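Pesticidal crystal protein Cry2Aa (Bacillus thuringiensis serovar kurstaki, PDB 1I5P) promotes colloid-osmotic lysis of midgut epithelial cells of mosquito and moth larvae by binding to them. Local coordinates at residues 473-478 against 535-540. Residues are numbered along the deposited sequence; the frame is centred on the assembly and turned at random.
Sequences NIYAAN and TLRGNG
Y475 and R537 lie alongside one another, the arginine chain running along one face of the tyrosine ring from CB outward to the phenol oxygen. The tyrosine's chi1 of 176° swings the ring away from its own backbone N and out over R537; the aliphatic part of R537 follows it, and CD sits 3.8 Å from the ring centroid, a CH-pi contact directed close to the ring normal. The chain of R537 bends at chi2 (68°), and beyond that bend its guanidinium settles almost parallel to the ring, the two planes being 13° apart. The overlap is offset: Y475 OH lies over the centre of the guanidinium, 3.6 Å from R537 NH2, while R537 NE is 3.7 Å from Y475 CZ.

Further along, the amide ND2 of N478 approaches T535. ND2 is 3.5 Å from T535 OG1, and a water links them, accepting from N478 ND2 at 2.9 Å and lying 2.9 Å from T535 OG1. The threonine hydroxyl is also hydrogen-bonded to T502.

The segments share a mixed sheet without pairing directly: strand 483-486 lies between them, antiparallel to 474-477 and parallel to 530-537, so the side chains meet across an intervening strand. The contact thus joins two strands of one sheet of the C-terminal jelly-roll domain. Its chemistry is that of a CH-pi contact plus a water bridge: dispersion holds Y475 against R537, whose charge, displaced to the hydroxyl end of the ring, may polarise the phenol, while NH1 is held by N602 OD1 and the flat face of the guanidinium lies against the tyrosine.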
loop_
_atom_site.group_PDB
_atom_site.type_symbol
_atom_site.label_atom_id
_atom_site.label_comp_id
_atom_site.label_asym_id
_atom_site.label_seq_id
_atom_site.Cartn_x
_atom_site.Cartn_y
_atom_site.Cartn_z
ATOM N N ASN A 473 -10.059 -2.272 -8.985
ATOM C CA ASN A 473 -10.402 -2.807 -10.302
ATOM C C ASN A 473 -10.683 -4.304 -10.265
ATOM O O ASN A 473 -9.976 -5.109 -10.873
ATOM C CB ASN A 473 -9.295 -2.498 -11.320
ATOM C CG ASN A 473 -7.998 -3.218 -11.026
ATOM O OD1 ASN A 473 -7.567 -3.304 -9.880
ATOM N ND2 ASN A 473 -7.357 -3.728 -12.074
ATOM N N ILE A 474 -11.738 -4.659 -9.543
ATOM C CA ILE A 474 -12.160 -6.042 -9.411
ATOM C C ILE A 474 -13.442 -6.201 -10.218
ATOM O O ILE A 474 -14.471 -5.611 -9.890
ATOM C CB ILE A 474 -12.460 -6.399 -7.942
ATOM C CG1 ILE A 474 -11.235 -6.099 -7.067
ATOM C CG2 ILE A 474 -12.845 -7.872 -7.840
ATOM C CD1 ILE A 474 -11.519 -6.099 -5.569
ATOM N N TYR A 475 -13.372 -6.995 -11.278
ATOM C CA TYR A 475 -14.525 -7.224 -12.131
ATOM C C TYR A 475 -15.642 -7.912 -11.359
ATOM O O TYR A 475 -16.787 -7.469 -11.367
ATOM C CB TYR A 475 -14.131 -8.086 -13.331
ATOM C CG TYR A 475 -15.308 -8.447 -14.201
ATOM C CD1 TYR A 475 -16.094 -7.454 -14.786
ATOM C CD2 TYR A 475 -15.653 -9.779 -14.421
ATOM C CE1 TYR A 475 -17.197 -7.777 -15.569
ATOM C CE2 TYR A 475 -16.755 -10.116 -15.202
ATOM C CZ TYR A 475 -17.522 -9.110 -15.773
ATOM O OH TYR A 475 -18.609 -9.437 -16.552
ATOM N N ALA A 476 -15.297 -9.005 -10.691
ATOM C CA ALA A 476 -16.266 -9.767 -9.915
ATOM C C ALA A 476 -15.541 -10.878 -9.180
ATOM O O ALA A 476 -14.328 -11.023 -9.294
ATOM C CB ALA A 476 -17.329 -10.367 -10.841
ATOM N N ALA A 477 -16.292 -11.653 -8.412
ATOM C CA ALA A 477 -15.714 -12.767 -7.690
ATOM C C ALA A 477 -15.721 -13.935 -8.648
ATOM O O ALA A 477 -16.697 -14.148 -9.372
ATOM C CB ALA A 477 -16.542 -13.098 -6.471
ATOM N N ASN A 478 -14.625 -14.680 -8.663
ATOM C CA ASN A 478 -14.532 -15.846 -9.518
ATOM C C ASN A 478 -15.427 -16.900 -8.859
ATOM O O ASN A 478 -15.916 -16.707 -7.742
ATOM C CB ASN A 478 -13.091 -16.348 -9.560
ATOM C CG ASN A 478 -12.768 -17.060 -10.848
ATOM O OD1 ASN A 478 -13.636 -17.693 -11.458
ATOM N ND2 ASN A 478 -11.514 -16.970 -11.270
ATOM N N THR A 535 -6.577 -14.481 -12.744
ATOM C CA THR A 535 -7.642 -14.311 -13.722
ATOM C C THR A 535 -7.973 -12.838 -13.904
ATOM O O THR A 535 -8.147 -12.097 -12.929
ATOM C CB THR A 535 -8.910 -15.068 -13.298
ATOM O OG1 THR A 535 -8.574 -16.430 -13.024
ATOM C CG2 THR A 535 -9.957 -15.028 -14.416
ATOM N N LEU A 536 -8.073 -12.421 -15.159
ATOM C CA LEU A 536 -8.364 -11.033 -15.464
ATOM C C LEU A 536 -9.426 -10.901 -16.554
ATOM O O LEU A 536 -9.596 -11.795 -17.391
ATOM C CB LEU A 536 -7.075 -10.333 -15.900
ATOM C CG LEU A 536 -6.477 -10.782 -17.234
ATOM C CD1 LEU A 536 -6.958 -9.837 -18.321
ATOM C CD2 LEU A 536 -4.957 -10.770 -17.179
ATOM N N ARG A 537 -10.131 -9.772 -16.535
ATOM C CA ARG A 537 -11.170 -9.481 -17.511
ATOM C C ARG A 537 -10.508 -8.647 -18.608
ATOM O O ARG A 537 -10.193 -7.474 -18.393
ATOM C CB ARG A 537 -12.296 -8.682 -16.846
ATOM C CG ARG A 537 -13.516 -8.460 -17.723
ATOM C CD ARG A 537 -14.242 -9.765 -17.967
ATOM N NE ARG A 537 -15.449 -9.588 -18.764
ATOM C CZ ARG A 537 -16.309 -10.563 -19.034
ATOM N NH1 ARG A 537 -16.095 -11.786 -18.566
ATOM N NH2 ARG A 537 -17.377 -10.317 -19.777
ATOM N N GLY A 538 -10.293 -9.255 -19.773
ATOM C CA GLY A 538 -9.641 -8.557 -20.867
ATOM C C GLY A 538 -10.386 -7.391 -21.493
ATOM O O GLY A 538 -11.598 -7.233 -21.321
ATOM N N ASN A 539 -9.652 -6.574 -22.237
ATOM C CA ASN A 539 -10.224 -5.414 -22.901
ATOM C C ASN A 539 -9.952 -5.486 -24.401
ATOM O O ASN A 539 -10.175 -4.517 -25.125
ATOM C CB ASN A 539 -9.617 -4.137 -22.326
ATOM C CG ASN A 539 -8.106 -4.141 -22.389
ATOM O OD1 ASN A 539 -7.505 -5.042 -22.978
ATOM N ND2 ASN A 539 -7.479 -3.132 -21.784
ATOM N N GLY A 540 -9.457 -6.631 -24.859
ATOM C CA GLY A 540 -9.181 -6.808 -26.272
ATOM C C GLY A 540 -7.845 -6.272 -26.748
ATOM O O GLY A 540 -7.556 -6.305 -27.940
HETATM O O HOH W 1 -10.288 -18.769 -13.232
#